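Side-chain contacts in site-specific recombinase, resolvase family protein (PDB 3GUV), which probably cuts and rejoins DNA at specific sites as a member of the resolvase family of site-specific recombinases: residues A[57-60]-A[61-64]; A[13-17]-A[18-22]; A[21-24]-A[25-29]; A[91-94]-A[95-99]. All coordinates share one frame; numbering follows the deposited sequence.

Contact 1: residues A[57-60]-A[61-64]; sequences EGRI and QFNR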
ATOM      1  N   GLU A  57      -2.401  18.846   9.854  1.00 45.61           N
ATOM      2  CA  GLU A  57      -3.786  18.797  10.309  1.00 45.78           C
ATOM      3  C   GLU A  57      -4.072  17.486  11.033  1.00 45.45           C
ATOM      4  O   GLU A  57      -3.497  16.439  10.700  1.00 45.38           O
ATOM      5  CB  GLU A  57      -4.775  18.997   9.159  1.00 46.06           C
ATOM      6  CG  GLU A  57      -6.265  18.940   9.546  1.00 48.45           C
ATOM      7  CD  GLU A  57      -6.680  20.006  10.588  1.00 52.50           C
ATOM      8  OE1 GLU A  57      -7.891  20.373  10.682  1.00 53.67           O
ATOM      9  OE2 GLU A  57      -5.784  20.502  11.313  1.00 56.62           O
ATOM     10  N   GLY A  58      -4.962  17.570  12.028  1.00 44.85           N
ATOM     11  CA  GLY A  58      -5.388  16.426  12.820  1.00 44.31           C
ATOM     12  C   GLY A  58      -6.540  15.641  12.207  1.00 43.86           C
ATOM     13  O   GLY A  58      -6.685  15.543  10.955  1.00 43.89           O
ATOM     14  N   ARG A  59      -7.354  15.058  13.090  1.00 42.55           N
ATOM     15  CA  ARG A  59      -8.239  13.955  12.691  1.00 41.32           C
ATOM     16  C   ARG A  59      -9.576  13.964  13.445  1.00 39.52           C
ATOM     17  O   ARG A  59     -10.279  12.946  13.460  1.00 39.30           O
ATOM     18  CB  ARG A  59      -7.514  12.638  12.978  1.00 42.06           C
ATOM     19  CG  ARG A  59      -7.701  11.570  11.943  1.00 44.23           C
ATOM     20  CD  ARG A  59      -6.469  11.411  11.080  1.00 47.46           C
ATOM     21  NE  ARG A  59      -6.555  10.124  10.404  1.00 51.23           N
ATOM     22  CZ  ARG A  59      -7.046   9.924   9.175  1.00 52.50           C
ATOM     23  NH1 ARG A  59      -7.483  10.949   8.418  1.00 50.29           N
ATOM     24  NH2 ARG A  59      -7.089   8.676   8.702  1.00 51.84           N
ATOM     25  N   ILE A  60      -9.911  15.107  14.043  1.00 37.42           N
ATOM     26  CA  ILE A  60     -11.065  15.264  14.939  1.00 36.87           C
ATOM     27  C   ILE A  60     -12.426  14.963  14.290  1.00 34.87           C
ATOM     28  O   ILE A  60     -13.262  14.276  14.872  1.00 34.27           O
ATOM     29  CB  ILE A  60     -11.144  16.699  15.515  1.00 36.98           C
ATOM     30  CG1 ILE A  60      -9.891  17.019  16.355  1.00 38.65           C
ATOM     31  CG2 ILE A  60     -12.381  16.850  16.350  1.00 36.62           C
ATOM     32  CD1 ILE A  60      -9.409  18.451  16.155  1.00 39.80           C
ATOM     33  N   GLN A  61     -12.656  15.514  13.111  1.00 32.26           N
ATOM     34  CA  GLN A  61     -13.946  15.309  12.445  1.00 31.10           C
ATOM     35  C   GLN A  61     -13.972  13.899  11.885  1.00 30.10           C
ATOM     36  O   GLN A  61     -15.014  13.272  11.829  1.00 27.82           O
ATOM     37  CB  GLN A  61     -14.167  16.344  11.336  1.00 30.86           C
ATOM     38  CG  GLN A  61     -14.254  17.775  11.848  1.00 31.25           C
ATOM     39  CD  GLN A  61     -15.257  17.946  12.970  1.00 34.36           C
ATOM     40  OE1 GLN A  61     -16.398  17.447  12.903  1.00 35.63           O
ATOM     41  NE2 GLN A  61     -14.836  18.649  14.027  1.00 34.95           N
ATOM     42  N   PHE A  62     -12.805  13.408  11.464  1.00 29.62           N
ATOM     43  CA  PHE A  62     -12.713  12.024  11.057  1.00 29.69           C
ATOM     44  C   PHE A  62     -13.108  11.103  12.214  1.00 29.10           C
ATOM     45  O   PHE A  62     -13.828  10.122  12.018  1.00 27.81           O
ATOM     46  CB  PHE A  62     -11.311  11.710  10.558  1.00 29.83           C
ATOM     47  CG  PHE A  62     -11.090  10.280  10.313  1.00 31.33           C
ATOM     48  CD1 PHE A  62     -11.349   9.735   9.078  1.00 33.28           C
ATOM     49  CD2 PHE A  62     -10.664   9.451  11.349  1.00 33.09           C
ATOM     50  CE1 PHE A  62     -11.149   8.387   8.868  1.00 37.42           C
ATOM     51  CE2 PHE A  62     -10.462   8.093  11.142  1.00 35.68           C
ATOM     52  CZ  PHE A  62     -10.697   7.564   9.903  1.00 36.78           C
ATOM     53  N   ASN A  63     -12.666  11.434  13.422  1.00 30.06           N
ATOM     54  CA  ASN A  63     -13.006  10.631  14.597  1.00 30.99           C
ATOM     55  C   ASN A  63     -14.501  10.804  14.933  1.00 30.67           C
ATOM     56  O   ASN A  63     -15.167   9.822  15.200  1.00 30.19           O
ATOM     57  CB  ASN A  63     -12.119  10.962  15.801  1.00 31.39           C
ATOM     58  CG  ASN A  63     -10.645  10.612  15.568  1.00 33.90           C
ATOM     59  OD1 ASN A  63     -10.311   9.676  14.842  1.00 37.79           O
ATOM     60  ND2 ASN A  63      -9.758  11.386  16.183  1.00 36.74           N
ATOM     61  N   ARG A  64     -15.035  12.024  14.892  1.00 30.90           N
ATOM     62  CA  ARG A  64     -16.483  12.178  15.030  1.00 31.68           C
ATOM     63  C   ARG A  64     -17.224  11.293  14.005  1.00 31.07           C
ATOM     64  O   ARG A  64     -18.184  10.621  14.373  1.00 31.12           O
ATOM     65  CB  ARG A  64     -16.986  13.631  14.916  1.00 32.49           C
ATOM     66  CG  ARG A  64     -18.572  13.612  14.766  1.00 37.20           C
ATOM     67  CD  ARG A  64     -19.375  14.875  15.029  1.00 42.80           C
ATOM     68  NE  ARG A  64     -18.804  16.070  14.404  1.00 46.88           N
ATOM     69  CZ  ARG A  64     -19.508  17.100  13.946  1.00 50.25           C
ATOM     70  NH1 ARG A  64     -18.871  18.152  13.437  1.00 51.57           N
ATOM     71  NH2 ARG A  64     -20.839  17.105  14.002  1.00 51.21           N
TER
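R59 lays its guanidinium flat on the ring of F62 at the start of helix 60-70, a cation-pi stack between residues three apart in the chain. The evidence is direct: the planes differ by 8°, and R59 CZ lies 4.1 Å from the F62 ring centroid, almost on the ring normal. The two side chains run side by side in the same direction. F62 has CG anti to its backbone N (chi1 172°), while the R59 chain bends at chi2 and comes up over the ring; its aliphatic part packs too, with R59 CG 3.7 Å from F62 CD2. The far end of the arginine is fixed elsewhere, since R59 NH2 donates a hydrogen bond to the carbonyl O of F87. R59 also holds the N-cap position, and its carbonyl O receives N63 N at 2.8 Å. The next bond of the helix, R64 N to I60 O, measures 2.9 Å.

The other side is looser. I60 and N63 are exposed, and I60 CB points away from the helix turn that follows. There the polar link is made within the helix, R64 NH1 donating to Q61 OE1 at 2.6 Å from a position tilted off the amide plane; R64 NE adds a weak second bond.

Carboxylate oxygens of D48, at the end of strand 41-48, accept the amides of Q61 and F62. R12, from strand 6-12, binds the carbonyls of E57 and G58, so the helix start and the loop leading into it are tied to two neighbouring strands of the sheet.

Contact 2: residues A[13-17]-A[18-22]; sequences VSTSI and QIEGY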
ATOM      1  N   VAL A  13      -7.236  18.489   4.625  1.00 23.69           N
ATOM      2  CA  VAL A  13      -5.923  18.877   4.101  1.00 25.25           C
ATOM      3  C   VAL A  13      -4.914  18.017   4.872  1.00 26.77           C
ATOM      4  O   VAL A  13      -5.241  17.492   5.927  1.00 27.23           O
ATOM      5  CB  VAL A  13      -5.597  20.353   4.351  1.00 25.26           C
ATOM      6  CG1 VAL A  13      -6.685  21.258   3.726  1.00 25.78           C
ATOM      7  CG2 VAL A  13      -5.481  20.629   5.843  1.00 23.51           C
ATOM      8  N   SER A  14      -3.713  17.866   4.319  1.00 27.68           N
ATOM      9  CA  SER A  14      -2.598  17.192   4.972  1.00 28.48           C
ATOM     10  C   SER A  14      -1.852  18.125   5.888  1.00 28.30           C
ATOM     11  O   SER A  14      -1.426  17.708   6.957  1.00 28.19           O
ATOM     12  CB  SER A  14      -1.577  16.703   3.942  1.00 28.92           C
ATOM     13  OG  SER A  14      -2.200  15.929   2.941  1.00 32.64           O
ATOM     14  N   THR A  15      -1.625  19.356   5.428  1.00 28.57           N
ATOM     15  CA  THR A  15      -0.844  20.349   6.200  1.00 29.04           C
ATOM     16  C   THR A  15      -1.802  21.339   6.811  1.00 28.68           C
ATOM     17  O   THR A  15      -2.406  21.002   7.810  1.00 29.14           O
ATOM     18  CB  THR A  15       0.266  21.098   5.373  1.00 28.80           C
ATOM     19  OG1 THR A  15      -0.295  21.693   4.197  1.00 29.13           O
ATOM     20  CG2 THR A  15       1.356  20.152   4.994  1.00 30.09           C
ATOM     21  N   SER A  16      -1.956  22.522   6.201  1.00 28.38           N
ATOM     22  CA  SER A  16      -2.896  23.568   6.663  1.00 28.03           C
ATOM     23  C   SER A  16      -3.791  24.127   5.545  1.00 27.40           C
ATOM     24  O   SER A  16      -3.482  23.975   4.353  1.00 27.37           O
ATOM     25  CB  SER A  16      -2.144  24.716   7.382  1.00 28.28           C
ATOM     26  OG  SER A  16      -1.043  25.189   6.627  1.00 28.66           O
ATOM     27  N   ILE A  17      -4.893  24.777   5.941  1.00 26.87           N
ATOM     28  CA  ILE A  17      -5.828  25.450   5.014  1.00 26.94           C
ATOM     29  C   ILE A  17      -5.195  26.597   4.206  1.00 26.84           C
ATOM     30  O   ILE A  17      -5.581  26.844   3.041  1.00 24.67           O
ATOM     31  CB  ILE A  17      -7.105  26.004   5.748  1.00 26.97           C
ATOM     32  CG1 ILE A  17      -8.235  26.270   4.727  1.00 28.52           C
ATOM     33  CG2 ILE A  17      -6.765  27.227   6.530  1.00 26.27           C
ATOM     34  CD1 ILE A  17      -9.683  26.389   5.321  1.00 29.16           C
ATOM     35  N   GLN A  18      -4.217  27.258   4.830  1.00 26.70           N
ATOM     36  CA  GLN A  18      -3.342  28.245   4.175  1.00 28.09           C
ATOM     37  C   GLN A  18      -2.681  27.737   2.903  1.00 27.69           C
ATOM     38  O   GLN A  18      -2.592  28.457   1.918  1.00 28.51           O
ATOM     39  CB  GLN A  18      -2.195  28.666   5.123  1.00 27.60           C
ATOM     40  CG  GLN A  18      -2.311  30.006   5.650  1.00 30.17           C
ATOM     41  CD  GLN A  18      -1.153  30.319   6.582  1.00 32.62           C
ATOM     42  OE1 GLN A  18      -1.098  29.791   7.703  1.00 33.38           O
ATOM     43  NE2 GLN A  18      -0.201  31.139   6.112  1.00 30.28           N
ATOM     44  N   ILE A  19      -2.169  26.517   2.968  1.00 27.57           N
ATOM     45  CA  ILE A  19      -1.387  25.923   1.886  1.00 27.86           C
ATOM     46  C   ILE A  19      -2.269  25.151   0.907  1.00 27.79           C
ATOM     47  O   ILE A  19      -2.048  25.176  -0.298  1.00 27.63           O
ATOM     48  CB  ILE A  19      -0.288  24.988   2.495  1.00 28.29           C
ATOM     49  CG1 ILE A  19       0.605  25.782   3.465  1.00 28.91           C
ATOM     50  CG2 ILE A  19       0.517  24.276   1.423  1.00 27.88           C
ATOM     51  CD1 ILE A  19       1.046  27.195   2.949  1.00 29.89           C
ATOM     52  N   GLU A  20      -3.281  24.477   1.443  1.00 28.01           N
ATOM     53  CA  GLU A  20      -4.052  23.499   0.701  1.00 27.70           C
ATOM     54  C   GLU A  20      -5.551  23.802   0.564  1.00 27.62           C
ATOM     55  O   GLU A  20      -6.237  23.164  -0.222  1.00 26.26           O
ATOM     56  CB  GLU A  20      -3.923  22.171   1.408  1.00 28.53           C
ATOM     57  CG  GLU A  20      -2.668  21.418   1.148  1.00 30.44           C
ATOM     58  CD  GLU A  20      -2.702  20.092   1.862  1.00 35.35           C
ATOM     59  OE1 GLU A  20      -3.693  19.324   1.674  1.00 37.24           O
ATOM     60  OE2 GLU A  20      -1.758  19.826   2.629  1.00 38.34           O
ATOM     61  N   GLY A  21      -6.056  24.757   1.342  1.00 28.20           N
ATOM     62  CA  GLY A  21      -7.478  25.099   1.402  1.00 27.99           C
ATOM     63  C   GLY A  21      -8.085  25.326   0.055  1.00 28.49           C
ATOM     64  O   GLY A  21      -9.196  24.830  -0.256  1.00 28.04           O
ATOM     65  N   TYR A  22      -7.320  26.005  -0.786  1.00 29.17           N
ATOM     66  CA  TYR A  22      -7.816  26.434  -2.083  1.00 29.60           C
ATOM     67  C   TYR A  22      -8.323  25.319  -2.948  1.00 30.59           C
ATOM     68  O   TYR A  22      -9.138  25.563  -3.802  1.00 33.30           O
ATOM     69  CB  TYR A  22      -6.733  27.212  -2.842  1.00 29.88           C
ATOM     70  CG  TYR A  22      -5.682  26.373  -3.561  1.00 27.35           C
ATOM     71  CD1 TYR A  22      -5.842  25.992  -4.893  1.00 26.62           C
ATOM     72  CD2 TYR A  22      -4.531  25.975  -2.902  1.00 25.36           C
ATOM     73  CE1 TYR A  22      -4.843  25.263  -5.563  1.00 25.55           C
ATOM     74  CE2 TYR A  22      -3.546  25.238  -3.541  1.00 23.91           C
ATOM     75  CZ  TYR A  22      -3.694  24.892  -4.845  1.00 25.38           C
ATOM     76  OH  TYR A  22      -2.689  24.167  -5.412  1.00 26.64           O
TER
HETATM   77  O   HOH W   1      -5.154  27.630   0.415  1.00 24.83           O
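The backbone turns into the short helix 17-20 with S16 at the N-cap position, its carbonyl O taking E20 N at 3.0 Å and I19 N at 3.2 Å, and I17 O receives G21 N at 2.7 Å. Of the two amides on S16 O, that of E20 approaches nearly along the C=O axis, whereas that of I19 stands well above the carbonyl plane. This is the loop that follows strand 6-12 in the resolvase N-terminal domain, and E20 is the side chain that bonds back to it.

From the helix, E20 reaches across the loop with CG anti to its carbonyl carbon (chi1 -80°) and the rest of the chain extended. The carboxylate gathers three donors from two successive loop residues. S14 N meets E20 OE1 at 3.0 Å on the syn side, though tilted out of the carboxylate plane, with an N-H...O angle of 164°. The other two bonds belong to T15 and end on OE2. On the hydrophobic side V13 crosses the E20 chain obliquely, CG1 packing 3.7 Å from E20 CB. T15 OG1 also passes I19 CB, the side chains roughly at right angles.

A water bridges the turn, donating to I17 O, more weakly to Q18 O, and accepting from Y22 N. In the dimer S14 and T15 pack on I142 of the second subunit.

T15 N and T15 OG1 both sit 2.8 Å from E20 OE2 on the same face of the carboxylate plane, the hydroxyl on the anti side but tilted out of the plane, the amide from above it.

Contact 3: residues A[21-24]-A[25-29]; sequences GYSL and EAQKS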
ATOM      1  N   GLY A  21      -6.056  24.757   1.342  1.00 28.20           N
ATOM      2  CA  GLY A  21      -7.478  25.099   1.402  1.00 27.99           C
ATOM      3  C   GLY A  21      -8.085  25.326   0.055  1.00 28.49           C
ATOM      4  O   GLY A  21      -9.196  24.830  -0.256  1.00 28.04           O
ATOM      5  N   TYR A  22      -7.320  26.005  -0.786  1.00 29.17           N
ATOM      6  CA  TYR A  22      -7.816  26.434  -2.083  1.00 29.60           C
ATOM      7  C   TYR A  22      -8.323  25.319  -2.948  1.00 30.59           C
ATOM      8  O   TYR A  22      -9.138  25.563  -3.802  1.00 33.30           O
ATOM      9  CB  TYR A  22      -6.733  27.212  -2.842  1.00 29.88           C
ATOM     10  CG  TYR A  22      -5.682  26.373  -3.561  1.00 27.35           C
ATOM     11  CD1 TYR A  22      -5.842  25.992  -4.893  1.00 26.62           C
ATOM     12  CD2 TYR A  22      -4.531  25.975  -2.902  1.00 25.36           C
ATOM     13  CE1 TYR A  22      -4.843  25.263  -5.563  1.00 25.55           C
ATOM     14  CE2 TYR A  22      -3.546  25.238  -3.541  1.00 23.91           C
ATOM     15  CZ  TYR A  22      -3.694  24.892  -4.845  1.00 25.38           C
ATOM     16  OH  TYR A  22      -2.689  24.167  -5.412  1.00 26.64           O
ATOM     17  N   SER A  23      -7.847  24.094  -2.777  1.00 30.72           N
ATOM     18  CA  SER A  23      -8.304  23.033  -3.631  1.00 31.07           C
ATOM     19  C   SER A  23      -9.343  22.122  -2.948  1.00 31.32           C
ATOM     20  O   SER A  23      -9.727  21.113  -3.535  1.00 31.05           O
ATOM     21  CB  SER A  23      -7.111  22.202  -4.081  1.00 31.48           C
ATOM     22  OG  SER A  23      -6.827  21.179  -3.163  1.00 32.86           O
ATOM     23  N   LEU A  24      -9.766  22.479  -1.728  1.00 30.86           N
ATOM     24  CA  LEU A  24     -10.735  21.713  -0.971  1.00 31.36           C
ATOM     25  C   LEU A  24     -12.059  21.825  -1.627  1.00 31.69           C
ATOM     26  O   LEU A  24     -12.772  20.833  -1.732  1.00 31.16           O
ATOM     27  CB  LEU A  24     -10.894  22.214   0.477  1.00 31.51           C
ATOM     28  CG  LEU A  24     -10.059  21.513   1.533  1.00 32.17           C
ATOM     29  CD1 LEU A  24     -10.246  22.199   2.923  1.00 31.04           C
ATOM     30  CD2 LEU A  24     -10.432  20.005   1.561  1.00 32.30           C
ATOM     31  N   GLU A  25     -12.395  23.039  -2.070  1.00 32.45           N
ATOM     32  CA  GLU A  25     -13.725  23.265  -2.645  1.00 33.27           C
ATOM     33  C   GLU A  25     -13.856  22.619  -4.015  1.00 31.84           C
ATOM     34  O   GLU A  25     -14.917  22.134  -4.332  1.00 31.14           O
ATOM     35  CB  GLU A  25     -14.142  24.749  -2.695  1.00 34.81           C
ATOM     36  CG  GLU A  25     -13.018  25.727  -2.710  1.00 38.42           C
ATOM     37  CD  GLU A  25     -12.293  25.801  -1.375  1.00 45.29           C
ATOM     38  OE1 GLU A  25     -11.064  26.033  -1.395  1.00 47.92           O
ATOM     39  OE2 GLU A  25     -12.938  25.608  -0.307  1.00 51.48           O
ATOM     40  N   ALA A  26     -12.789  22.610  -4.820  1.00 31.37           N
ATOM     41  CA  ALA A  26     -12.763  21.795  -6.066  1.00 30.78           C
ATOM     42  C   ALA A  26     -12.941  20.314  -5.753  1.00 30.23           C
ATOM     43  O   ALA A  26     -13.665  19.632  -6.449  1.00 31.13           O
ATOM     44  CB  ALA A  26     -11.471  22.013  -6.838  1.00 31.46           C
ATOM     45  N   GLN A  27     -12.328  19.820  -4.680  1.00 29.47           N
ATOM     46  CA  GLN A  27     -12.570  18.428  -4.244  1.00 29.21           C
ATOM     47  C   GLN A  27     -14.017  18.173  -3.874  1.00 28.08           C
ATOM     48  O   GLN A  27     -14.618  17.241  -4.395  1.00 26.73           O
ATOM     49  CB  GLN A  27     -11.680  18.020  -3.064  1.00 28.86           C
ATOM     50  CG  GLN A  27     -10.286  17.768  -3.508  1.00 31.56           C
ATOM     51  CD  GLN A  27      -9.286  17.629  -2.374  1.00 31.47           C
ATOM     52  OE1 GLN A  27      -9.535  16.985  -1.378  1.00 29.44           O
ATOM     53  NE2 GLN A  27      -8.121  18.198  -2.575  1.00 34.57           N
ATOM     54  N   LYS A  28     -14.558  19.017  -2.990  1.00 27.49           N
ATOM     55  CA  LYS A  28     -15.933  18.875  -2.524  1.00 27.78           C
ATOM     56  C   LYS A  28     -16.937  18.892  -3.663  1.00 26.41           C
ATOM     57  O   LYS A  28     -17.822  18.071  -3.668  1.00 25.25           O
ATOM     58  CB  LYS A  28     -16.308  19.923  -1.460  1.00 27.41           C
ATOM     59  CG  LYS A  28     -15.810  19.534  -0.092  1.00 31.18           C
ATOM     60  CD  LYS A  28     -16.235  20.528   1.015  1.00 33.80           C
ATOM     61  CE  LYS A  28     -15.567  21.861   0.837  1.00 36.52           C
ATOM     62  NZ  LYS A  28     -15.526  22.616   2.139  1.00 39.11           N
ATOM     63  N   SER A  29     -16.812  19.856  -4.577  1.00 26.61           N
ATOM     64  CA  SER A  29     -17.682  19.961  -5.787  1.00 26.90           C
ATOM     65  C   SER A  29     -17.683  18.716  -6.636  1.00 26.60           C
ATOM     66  O   SER A  29     -18.745  18.249  -7.073  1.00 26.48           O
ATOM     67  CB  SER A  29     -17.273  21.139  -6.672  1.00 26.98           C
ATOM     68  OG  SER A  29     -17.247  22.309  -5.886  1.00 28.17           O
TER
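The carboxylate of E25 and the carboxamide of Q27 are the flat groups that turn back toward G21, Y22 and S23, and the Y22 ring has S23 CB over one face, offset toward the rim. E25 bends at chi2 (-71°), which brings its end back to the preceding turn. E25 OE1 then lies 2.5 Å from G21 O, a separation so short that a proton on the acid is a possible but unproven explanation. Y22 O, a second acceptor, is 3.1 Å from E25 OE1 and not hydrogen-bonded to it. Q27 instead stays extended beyond CG: its CG passes 3.4 Å from S23 O, and NE2 ends 3.3 Å from S23 OG.

Backbone bonds give firmer evidence for the helix start. Q27 N reaches S23 O at 3.1 Å and K28 N reaches L24 O at 2.8 Å. Further on, the carbonyl O of E25 is gripped from opposite faces by the amide and the hydroxyl of S29.

L24 points away from the turn and buries itself against V13, A49 and T11. K28, bent at chi3, carries its ammonium to a salt bridge with E47 on strand 41-48. Helix 24-37 thus begins packed against strand 6-12 and charge-paired with its neighbour 41-48.

Contact 4: residues A[91-94]-A[95-99]; sequences AADV and LSTLQ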
ATOM      1  N   ALA A  91      -0.444   2.846   4.899  1.00 28.84           N
ATOM      2  CA  ALA A  91      -1.214   1.673   4.509  1.00 28.31           C
ATOM      3  C   ALA A  91      -1.865   0.974   5.712  1.00 28.05           C
ATOM      4  O   ALA A  91      -3.004   0.457   5.599  1.00 27.81           O
ATOM      5  CB  ALA A  91      -0.311   0.678   3.716  1.00 27.96           C
ATOM      6  N   ALA A  92      -1.153   0.934   6.850  1.00 27.62           N
ATOM      7  CA  ALA A  92      -1.683   0.274   8.055  1.00 27.71           C
ATOM      8  C   ALA A  92      -2.919   1.011   8.574  1.00 27.65           C
ATOM      9  O   ALA A  92      -3.876   0.386   8.993  1.00 27.62           O
ATOM     10  CB  ALA A  92      -0.611   0.120   9.145  1.00 26.96           C
ATOM     11  N   ASP A  93      -2.879   2.338   8.505  1.00 28.51           N
ATOM     12  CA  ASP A  93      -4.036   3.213   8.689  1.00 29.81           C
ATOM     13  C   ASP A  93      -5.233   2.992   7.761  1.00 29.13           C
ATOM     14  O   ASP A  93      -6.398   3.008   8.179  1.00 28.34           O
ATOM     15  CB  ASP A  93      -3.592   4.634   8.418  1.00 31.60           C
ATOM     16  CG  ASP A  93      -3.631   5.478   9.623  1.00 35.82           C
ATOM     17  OD1 ASP A  93      -4.649   6.216   9.734  1.00 40.89           O
ATOM     18  OD2 ASP A  93      -2.664   5.397  10.431  1.00 38.40           O
ATOM     19  N   VAL A  94      -4.953   2.865   6.475  1.00 28.56           N
ATOM     20  CA  VAL A  94      -6.025   2.679   5.530  1.00 28.23           C
ATOM     21  C   VAL A  94      -6.686   1.367   5.883  1.00 28.51           C
ATOM     22  O   VAL A  94      -7.906   1.261   5.865  1.00 28.93           O
ATOM     23  CB  VAL A  94      -5.538   2.560   4.087  1.00 28.58           C
ATOM     24  CG1 VAL A  94      -6.747   2.334   3.193  1.00 28.69           C
ATOM     25  CG2 VAL A  94      -4.721   3.794   3.646  1.00 26.57           C
ATOM     26  N   LEU A  95      -5.873   0.368   6.222  1.00 28.10           N
ATOM     27  CA  LEU A  95      -6.374  -0.978   6.444  1.00 28.25           C
ATOM     28  C   LEU A  95      -7.236  -1.054   7.696  1.00 28.72           C
ATOM     29  O   LEU A  95      -8.317  -1.591   7.631  1.00 28.52           O
ATOM     30  CB  LEU A  95      -5.221  -1.997   6.544  1.00 27.65           C
ATOM     31  CG  LEU A  95      -5.609  -3.375   7.065  1.00 27.28           C
ATOM     32  CD1 LEU A  95      -6.578  -4.035   6.111  1.00 26.78           C
ATOM     33  CD2 LEU A  95      -4.350  -4.261   7.293  1.00 29.16           C
ATOM     34  N   SER A  96      -6.744  -0.556   8.827  1.00 29.51           N
ATOM     35  CA  SER A  96      -7.490  -0.706  10.066  1.00 31.29           C
ATOM     36  C   SER A  96      -8.791   0.095   9.989  1.00 32.10           C
ATOM     37  O   SER A  96      -9.850  -0.434  10.367  1.00 32.10           O
ATOM     38  CB  SER A  96      -6.647  -0.377  11.330  1.00 31.40           C
ATOM     39  OG  SER A  96      -5.989   0.877  11.237  1.00 33.78           O
ATOM     40  N   THR A  97      -8.724   1.322   9.435  1.00 32.51           N
ATOM     41  CA  THR A  97      -9.927   2.163   9.237  1.00 32.46           C
ATOM     42  C   THR A  97     -10.947   1.466   8.353  1.00 31.98           C
ATOM     43  O   THR A  97     -12.114   1.399   8.683  1.00 32.64           O
ATOM     44  CB  THR A  97      -9.609   3.528   8.555  1.00 32.79           C
ATOM     45  OG1 THR A  97      -8.646   4.247   9.326  1.00 32.89           O
ATOM     46  CG2 THR A  97     -10.881   4.347   8.429  1.00 32.49           C
ATOM     47  N   LEU A  98     -10.504   0.947   7.220  1.00 31.91           N
ATOM     48  CA  LEU A  98     -11.392   0.210   6.326  1.00 32.61           C
ATOM     49  C   LEU A  98     -12.021  -1.012   6.994  1.00 32.84           C
ATOM     50  O   LEU A  98     -13.132  -1.359   6.682  1.00 32.71           O
ATOM     51  CB  LEU A  98     -10.659  -0.252   5.050  1.00 32.23           C
ATOM     52  CG  LEU A  98     -11.545  -0.905   3.972  1.00 32.25           C
ATOM     53  CD1 LEU A  98     -12.823  -0.064   3.644  1.00 31.84           C
ATOM     54  CD2 LEU A  98     -10.735  -1.072   2.730  1.00 30.62           C
ATOM     55  N   GLN A  99     -11.276  -1.688   7.866  1.00 34.02           N
ATOM     56  CA  GLN A  99     -11.789  -2.907   8.518  1.00 34.45           C
ATOM     57  C   GLN A  99     -12.873  -2.577   9.532  1.00 34.50           C
ATOM     58  O   GLN A  99     -13.901  -3.254   9.555  1.00 34.68           O
ATOM     59  CB  GLN A  99     -10.670  -3.704   9.175  1.00 34.26           C
ATOM     60  CG  GLN A  99      -9.849  -4.504   8.152  1.00 35.69           C
ATOM     61  CD  GLN A  99      -8.596  -5.134   8.728  1.00 35.24           C
ATOM     62  OE1 GLN A  99      -7.868  -4.532   9.534  1.00 35.63           O
ATOM     63  NE2 GLN A  99      -8.324  -6.348   8.296  1.00 37.44           N
TER
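S96 and T97 both fold their hydroxyls back onto carbonyls one turn earlier in helix 91-103, but through different rotamers. S96 OG sits between its own backbone N and carbonyl carbon (chi1 51°) and donates to A92 O at 3.1 Å. T97 OG1 instead lies beside the backbone N, opposite the carbonyl carbon (chi1 -57°), and reaches D93 O at 2.8 Å. Each of these carbonyls also takes the regular helix amide: S96 N binds A92 O at 3.0 Å and T97 N binds D93 O at 3.1 Å. In both pairs hydroxyl and amide arrive from opposite faces of the carbonyl plane, so the two donors do not compete for one direction.

The nonpolar side chains fan outward instead of meeting one another. L95 and L98 set CG anti to the backbone N, and each touches the preceding turn chiefly through CB; L98 CB is 3.2 Å from V94 O. V94 faces L129 of helix 124-151 and I135 of the second subunit, while L95 packs on I126. T97 packs on F62, through CG2, and on M66 of helix 60-70.

At the helix start E136 accepts the amides of A91 and A92. With two donors on each of the carbonyl oxygens of A92 and D93, the chemistry implies that each hydroxyl's proton is used within the helix, consistent with the buried T97 packing against F62 and M66 while its hydroxyl has a donor bond.

Overall arrangement
Along the chain the order is contact 2, contact 3, contact 1, contact 4, all within the resolvase N-terminal domain. Contacts 2 and 3 share G21 and Y22, their centres 10 Å apart, and carry the chain from strand 6-12 through helix 17-20 into helix 24-37. The strands that contacts 1 to 3 adjoin, 6-12 and 41-48, are neighbours in the sheet. Contact 1 is 15 Å between centres from contacts 2 and 4 and touches both: E57 packs on the 13-17 loop and probably hydrogen-bonds through its N to S14 O, and F62 CZ lies 3.5 Å from T97 CG2. Contacts 2 and 4 both reach the second subunit, so the 13-17 loop and helix 91-103 contribute to the subunit interface.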